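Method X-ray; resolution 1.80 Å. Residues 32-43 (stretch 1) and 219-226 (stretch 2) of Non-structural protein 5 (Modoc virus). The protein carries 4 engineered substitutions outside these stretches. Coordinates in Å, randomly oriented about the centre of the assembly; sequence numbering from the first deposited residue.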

ATOM      1  N   GLU A  32      25.683  -5.026  -2.292  1.00 16.92           N
ATOM      2  CA  GLU A  32      24.831  -5.403  -3.429  1.00 16.10           C
ATOM      3  C   GLU A  32      23.369  -4.977  -3.259  1.00 15.76           C
ATOM      4  O   GLU A  32      22.775  -4.412  -4.182  1.00 15.45           O
ATOM      5  CB  GLU A  32      24.897  -6.901  -3.637  1.00 15.63           C
ATOM      6  CG  GLU A  32      26.302  -7.338  -3.983  1.00 17.22           C
ATOM      7  CD  GLU A  32      26.479  -8.844  -3.974  1.00 19.61           C
ATOM      8  OE1 GLU A  32      25.806  -9.566  -3.200  1.00 17.07           O
ATOM      9  OE2 GLU A  32      27.305  -9.319  -4.776  1.00 24.23           O
ATOM     10  N   PHE A  33      22.831  -5.211  -2.060  1.00 15.01           N
ATOM     11  CA  PHE A  33      21.462  -4.831  -1.705  1.00 15.36           C
ATOM     12  C   PHE A  33      21.264  -3.333  -1.854  1.00 15.88           C
ATOM     13  O   PHE A  33      20.285  -2.886  -2.451  1.00 15.56           O
ATOM     14  CB  PHE A  33      21.141  -5.285  -0.272  1.00 16.08           C
ATOM     15  CG  PHE A  33      19.750  -4.894   0.199  1.00 15.50           C
ATOM     16  CD1 PHE A  33      18.667  -5.735  -0.031  1.00 16.33           C
ATOM     17  CD2 PHE A  33      19.541  -3.681   0.853  1.00 15.90           C
ATOM     18  CE1 PHE A  33      17.368  -5.383   0.400  1.00 18.97           C
ATOM     19  CE2 PHE A  33      18.265  -3.312   1.283  1.00 17.01           C
ATOM     20  CZ  PHE A  33      17.176  -4.163   1.061  1.00 16.74           C
ATOM     21  N   MET A  34      22.199  -2.548  -1.316  1.00 17.51           N
ATOM     22  CA  MET A  34      22.061  -1.084  -1.366  1.00 18.48           C
ATOM     23  C   MET A  34      22.107  -0.543  -2.802  1.00 17.94           C
ATOM     24  O   MET A  34      21.319   0.334  -3.159  1.00 19.57           O
ATOM     25  CB  MET A  34      23.068  -0.386  -0.423  1.00 19.57           C
ATOM     26  CG  MET A  34      22.760  -0.593   1.094  1.00 22.91           C
ATOM     27  SD  MET A  34      21.157   0.127   1.559  1.00 33.23           S
ATOM     28  CE  MET A  34      20.478  -0.955   2.803  1.00 28.41           C
ATOM     29  N   ALA A  35      23.017  -1.069  -3.621  1.00 17.54           N
ATOM     30  CA  ALA A  35      23.106  -0.728  -5.043  1.00 17.63           C
ATOM     31  C   ALA A  35      21.857  -1.212  -5.793  1.00 16.86           C
ATOM     32  O   ALA A  35      21.308  -0.495  -6.614  1.00 17.99           O
ATOM     33  CB  ALA A  35      24.347  -1.359  -5.660  1.00 17.87           C
ATOM     34  N   TYR A  36      21.420  -2.442  -5.521  1.00 16.29           N
ATOM     35  CA  TYR A  36      20.289  -3.005  -6.263  1.00 15.37           C
ATOM     36  C   TYR A  36      18.991  -2.207  -6.043  1.00 16.20           C
ATOM     37  O   TYR A  36      18.215  -1.941  -6.983  1.00 15.69           O
ATOM     38  CB  TYR A  36      20.048  -4.479  -5.885  1.00 13.77           C
ATOM     39  CG  TYR A  36      18.724  -5.005  -6.432  1.00 13.96           C
ATOM     40  CD1 TYR A  36      18.512  -5.083  -7.788  1.00 12.27           C
ATOM     41  CD2 TYR A  36      17.703  -5.425  -5.579  1.00 13.53           C
ATOM     42  CE1 TYR A  36      17.313  -5.546  -8.300  1.00 13.07           C
ATOM     43  CE2 TYR A  36      16.499  -5.907  -6.072  1.00 12.12           C
ATOM     44  CZ  TYR A  36      16.314  -5.960  -7.441  1.00 11.52           C
ATOM     45  OH  TYR A  36      15.167  -6.423  -7.998  1.00 10.89           O
ATOM     46  N   ARG A  37      18.759  -1.836  -4.791  1.00 16.66           N
ATOM     47  CA  ARG A  37      17.456  -1.339  -4.403  1.00 18.59           C
ATOM     48  C   ARG A  37      17.070  -0.016  -5.054  1.00 19.27           C
ATOM     49  O   ARG A  37      15.894   0.228  -5.219  1.00 19.26           O
ATOM     50  CB  ARG A  37      17.329  -1.266  -2.884  1.00 18.78           C
ATOM     51  CG  ARG A  37      17.946  -0.029  -2.294  1.00 21.04           C
ATOM     52  CD  ARG A  37      18.341  -0.279  -0.897  1.00 27.60           C
ATOM     53  NE  ARG A  37      17.354   0.155   0.067  1.00 33.06           N
ATOM     54  CZ  ARG A  37      17.557   1.142   0.934  1.00 36.26           C
ATOM     55  NH1 ARG A  37      18.706   1.826   0.934  1.00 38.15           N
ATOM     56  NH2 ARG A  37      16.613   1.457   1.800  1.00 36.16           N
ATOM     57  N   ARG A  38      18.062   0.820  -5.386  1.00 20.29           N
ATOM     58  CA  ARG A  38      17.856   2.124  -6.044  1.00 22.21           C
ATOM     59  C   ARG A  38      18.022   2.121  -7.567  1.00 22.53           C
ATOM     60  O   ARG A  38      17.793   3.148  -8.199  1.00 22.89           O
ATOM     61  CB  ARG A  38      18.832   3.173  -5.468  1.00 22.46           C
ATOM     62  CG  ARG A  38      20.283   2.694  -5.481  1.00 26.68           C
ATOM     63  CD  ARG A  38      21.331   3.784  -5.727  1.00 32.76           C
ATOM     64  NE  ARG A  38      22.528   3.159  -6.315  1.00 38.89           N
ATOM     65  CZ  ARG A  38      23.688   2.961  -5.676  1.00 41.95           C
ATOM     66  NH1 ARG A  38      23.851   3.382  -4.420  1.00 43.73           N
ATOM     67  NH2 ARG A  38      24.704   2.355  -6.300  1.00 42.24           N
ATOM     68  N   ARG A  39      18.433   0.997  -8.148  1.00 23.45           N
ATOM     69  CA  ARG A  39      18.712   0.908  -9.586  1.00 24.78           C
ATOM     70  C   ARG A  39      17.477   1.225 -10.437  1.00 24.61           C
ATOM     71  O   ARG A  39      16.488   0.493 -10.413  1.00 23.18           O
ATOM     72  CB  ARG A  39      19.278  -0.478  -9.925  1.00 24.98           C
ATOM     73  CG  ARG A  39      20.140  -0.551 -11.185  1.00 26.32           C
ATOM     74  CD  ARG A  39      20.810  -1.941 -11.294  1.00 27.15           C
ATOM     75  NE  ARG A  39      21.886  -2.112 -10.304  1.00 31.17           N
ATOM     76  CZ  ARG A  39      22.270  -3.281  -9.779  1.00 32.20           C
ATOM     77  NH1 ARG A  39      21.673  -4.420 -10.137  1.00 31.96           N
ATOM     78  NH2 ARG A  39      23.258  -3.315  -8.880  1.00 31.03           N
ATOM     79  N   PHE A  40      17.549   2.335 -11.174  1.00 25.91           N
ATOM     80  CA  PHE A  40      16.451   2.829 -12.034  1.00 27.47           C
ATOM     81  C   PHE A  40      15.168   3.240 -11.300  1.00 28.13           C
ATOM     82  O   PHE A  40      14.094   3.310 -11.914  1.00 28.03           O
ATOM     83  CB  PHE A  40      16.064   1.804 -13.095  1.00 28.35           C
ATOM     84  CG  PHE A  40      17.121   1.536 -14.112  1.00 30.63           C
ATOM     85  CD1 PHE A  40      17.290   2.393 -15.196  1.00 34.25           C
ATOM     86  CD2 PHE A  40      17.920   0.400 -14.012  1.00 32.87           C
ATOM     87  CE1 PHE A  40      18.262   2.129 -16.168  1.00 34.86           C
ATOM     88  CE2 PHE A  40      18.899   0.121 -14.970  1.00 34.66           C
ATOM     89  CZ  PHE A  40      19.071   0.998 -16.046  1.00 33.74           C
ATOM     90  N   VAL A  41      15.271   3.495 -10.001  1.00 28.60           N
ATOM     91  CA  VAL A  41      14.118   3.867  -9.193  1.00 29.88           C
ATOM     92  C   VAL A  41      13.952   5.393  -9.280  1.00 31.98           C
ATOM     93  O   VAL A  41      14.935   6.122  -9.153  1.00 31.89           O
ATOM     94  CB  VAL A  41      14.298   3.367  -7.722  1.00 29.39           C
ATOM     95  CG1 VAL A  41      13.185   3.866  -6.799  1.00 28.50           C
ATOM     96  CG2 VAL A  41      14.371   1.839  -7.688  1.00 26.56           C
ATOM     97  N   VAL A  42      12.720   5.860  -9.526  1.00 34.36           N
ATOM     98  CA  VAL A  42      12.435   7.299  -9.534  1.00 36.85           C
ATOM     99  C   VAL A  42      12.778   7.853  -8.148  1.00 38.41           C
ATOM    100  O   VAL A  42      12.277   7.351  -7.136  1.00 38.79           O
ATOM    101  CB  VAL A  42      10.956   7.626  -9.909  1.00 36.96           C
ATOM    102  CG1 VAL A  42      10.726   9.162  -9.959  1.00 37.49           C
ATOM    103  CG2 VAL A  42      10.563   6.983 -11.247  1.00 37.29           C
ATOM    104  N   GLU A  43      13.637   8.873  -8.121  1.00 39.96           N
ATOM    105  CA  GLU A  43      14.240   9.398  -6.887  1.00 41.77           C
ATOM    106  C   GLU A  43      15.060   8.322  -6.166  1.00 41.97           C
ATOM    107  O   GLU A  43      16.294   8.297  -6.244  1.00 42.29           O
ATOM    108  CB  GLU A  43      13.189   9.994  -5.932  1.00 41.69           C
ATOM    109  CG  GLU A  43      12.468  11.226  -6.449  1.00 42.72           C
ATOM    110  CD  GLU A  43      11.472  11.805  -5.433  1.00 43.74           C
ATOM    111  OE1 GLU A  43      11.652  11.607  -4.204  1.00 45.99           O
ATOM    112  OE2 GLU A  43      10.503  12.467  -5.870  1.00 46.28           O
ATOM    113  N   VAL A 219       4.116   1.465  -8.230  1.00 13.45           N
ATOM    114  CA  VAL A 219       4.625   2.831  -8.220  1.00 15.07           C
ATOM    115  C   VAL A 219       6.136   2.756  -8.521  1.00 15.54           C
ATOM    116  O   VAL A 219       6.864   2.021  -7.851  1.00 15.15           O
ATOM    117  CB  VAL A 219       4.347   3.486  -6.854  1.00 14.93           C
ATOM    118  CG1 VAL A 219       4.727   4.938  -6.875  1.00 16.43           C
ATOM    119  CG2 VAL A 219       2.860   3.308  -6.487  1.00 16.71           C
ATOM    120  N   PRO A 220       6.602   3.462  -9.560  1.00 16.57           N
ATOM    121  CA  PRO A 220       8.021   3.411  -9.963  1.00 16.85           C
ATOM    122  C   PRO A 220       8.986   3.995  -8.937  1.00 16.55           C
ATOM    123  O   PRO A 220      10.200   3.760  -9.025  1.00 16.78           O
ATOM    124  CB  PRO A 220       8.054   4.216 -11.278  1.00 17.96           C
ATOM    125  CG  PRO A 220       6.839   5.068 -11.234  1.00 16.43           C
ATOM    126  CD  PRO A 220       5.792   4.280 -10.484  1.00 17.05           C
ATOM    127  N   LEU A 221       8.442   4.762  -7.995  1.00 16.56           N
ATOM    128  CA  LEU A 221       9.165   5.228  -6.814  1.00 16.63           C
ATOM    129  C   LEU A 221       9.461   4.130  -5.787  1.00 16.02           C
ATOM    130  O   LEU A 221      10.319   4.310  -4.917  1.00 15.40           O
ATOM    131  CB  LEU A 221       8.380   6.344  -6.125  1.00 17.40           C
ATOM    132  CG  LEU A 221       8.238   7.663  -6.897  1.00 19.68           C
ATOM    133  CD1 LEU A 221       7.140   8.499  -6.300  1.00 22.22           C
ATOM    134  CD2 LEU A 221       9.498   8.420  -6.759  1.00 25.85           C
ATOM    135  N   SER A 222       8.724   3.017  -5.831  1.00 15.58           N
ATOM    136  CA  SER A 222       9.045   1.907  -4.912  1.00 14.13           C
ATOM    137  C   SER A 222      10.445   1.384  -5.208  1.00 14.72           C
ATOM    138  O   SER A 222      10.831   1.262  -6.373  1.00 14.00           O
ATOM    139  CB  SER A 222       8.057   0.757  -5.055  1.00 12.84           C
ATOM    140  OG  SER A 222       6.778   1.121  -4.586  1.00 12.54           O
ATOM    141  N   ARG A 223      11.170   1.014  -4.148  1.00 15.02           N
ATOM    142  CA  ARG A 223      12.527   0.475  -4.298  1.00 14.47           C
ATOM    143  C   ARG A 223      12.506  -0.955  -4.837  1.00 13.91           C
ATOM    144  O   ARG A 223      11.523  -1.687  -4.679  1.00 12.56           O
ATOM    145  CB  ARG A 223      13.275   0.517  -2.975  1.00 15.72           C
ATOM    146  CG  ARG A 223      13.536   1.924  -2.434  1.00 19.17           C
ATOM    147  CD  ARG A 223      14.550   1.787  -1.309  1.00 26.52           C
ATOM    148  NE  ARG A 223      14.783   3.031  -0.589  1.00 32.27           N
ATOM    149  CZ  ARG A 223      14.392   3.252   0.664  1.00 35.05           C
ATOM    150  NH1 ARG A 223      13.747   2.314   1.349  1.00 36.44           N
ATOM    151  NH2 ARG A 223      14.651   4.424   1.234  1.00 37.11           N
ATOM    152  N   ASN A 224      13.601  -1.370  -5.456  1.00 13.25           N
ATOM    153  CA  ASN A 224      13.615  -2.698  -6.064  1.00 12.85           C
ATOM    154  C   ASN A 224      13.631  -3.804  -5.013  1.00 12.47           C
ATOM    155  O   ASN A 224      13.323  -4.949  -5.318  1.00 12.03           O
ATOM    156  CB  ASN A 224      14.808  -2.872  -6.993  1.00 13.21           C
ATOM    157  CG  ASN A 224      14.794  -1.899  -8.185  1.00 15.31           C
ATOM    158  OD1 ASN A 224      13.745  -1.594  -8.756  1.00 14.45           O
ATOM    159  ND2 ASN A 224      15.982  -1.418  -8.557  1.00 15.23           N
ATOM    160  N   SER A 225      13.967  -3.434  -3.773  1.00 11.89           N
ATOM    161  CA  SER A 225      13.993  -4.376  -2.640  1.00 12.42           C
ATOM    162  C   SER A 225      12.613  -4.684  -2.046  1.00 12.57           C
ATOM    163  O   SER A 225      12.506  -5.417  -1.053  1.00 11.78           O
ATOM    164  CB  SER A 225      14.901  -3.787  -1.545  1.00 12.29           C
ATOM    165  OG  SER A 225      14.524  -2.433  -1.355  1.00 13.54           O
ATOM    166  N   THR A 226      11.549  -4.105  -2.629  1.00 11.56           N
ATOM    167  CA  THR A 226      10.197  -4.501  -2.245  1.00 12.81           C
ATOM    168  C   THR A 226       9.378  -4.756  -3.511  1.00 12.00           C
ATOM    169  O   THR A 226       9.524  -4.017  -4.468  1.00 12.31           O
ATOM    170  CB  THR A 226       9.486  -3.426  -1.379  1.00 12.53           C
ATOM    171  OG1 THR A 226       8.131  -3.817  -1.175  1.00 12.57           O
ATOM    172  CG2 THR A 226       9.528  -2.017  -2.039  1.00 14.25           C
TER
HETATM  173  O   HOH W   1      11.288   2.203 -11.047  1.00 21.50           O

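What makes N224 the hub of this contact? It has the largest area covered by the other stretch, and its CA-to-CB bond points toward the first stretch. Three backbone carbonyls of the first stretch accept from this one residue. The backbone N224 N donates to R37 O at 2.8 Å, while the side-chain amide N224 ND2 donates to Y36 O at 2.8 Å and to R39 O at 2.7 Å. All three bonds are short, with angles at hydrogen of 165° to 170°, so the two amide hydrogens of the side chain are both well spent. Since N224 OD1 is hydrogen-bonded elsewhere in the structure, this buried side chain leaves no polar atom idle. Its methylene also lies over one face of the Y36 ring, with N224 CB 3.8 Å from the ring centroid, a CH-pi contact.

How does R37 sit against its neighbours? Beyond the carbonyl that accepts from N224, its side chain runs along the second stretch. R37 CB lies 3.4 Å from S225 OG, and the guanidinium then reaches R223, where R37 NH2 comes within 3.0 Å of R223 NH1. Both atoms are donors, so no hydrogen bond joins them. R37 NH2 instead lies over one face of the R223 guanidinium, an approach of like charges that gains nothing from direct electrostatic attraction. Farther back along the helix, F33 CZ packs against S225 CB at 3.5 Å.

What does L221 contribute at the far end? Its side chain packs on V42: L221 CD2 meets V42 CG1 at 3.5 Å. Beside it, V42 CG2 packs against P220 CB at 3.7 Å. The same leucine methyl also presses on the backbone, with L221 CD2 only 3.0 Å from V42 O. That carbonyl oxygen is buried by the contact and has no hydrogen-bonding partner in the model. V41, pointing toward the second stretch, adds its CG1 methyl against backbone oxygens, 3.5 Å from both L221 O and S222 O.

How is the backbone linked near this apolar patch? Two turns meet here, a type II turn from R38 to V41 and a type I turn from V219 to S222. Just after the first, V42 N donates to P220 O at 3.3 Å, a weak bond with an angle of 153°. A water reinforces the junction by donating to P220 O at 2.8 Å and to F40 O at 3.1 Å, so the proline carbonyl serves both links.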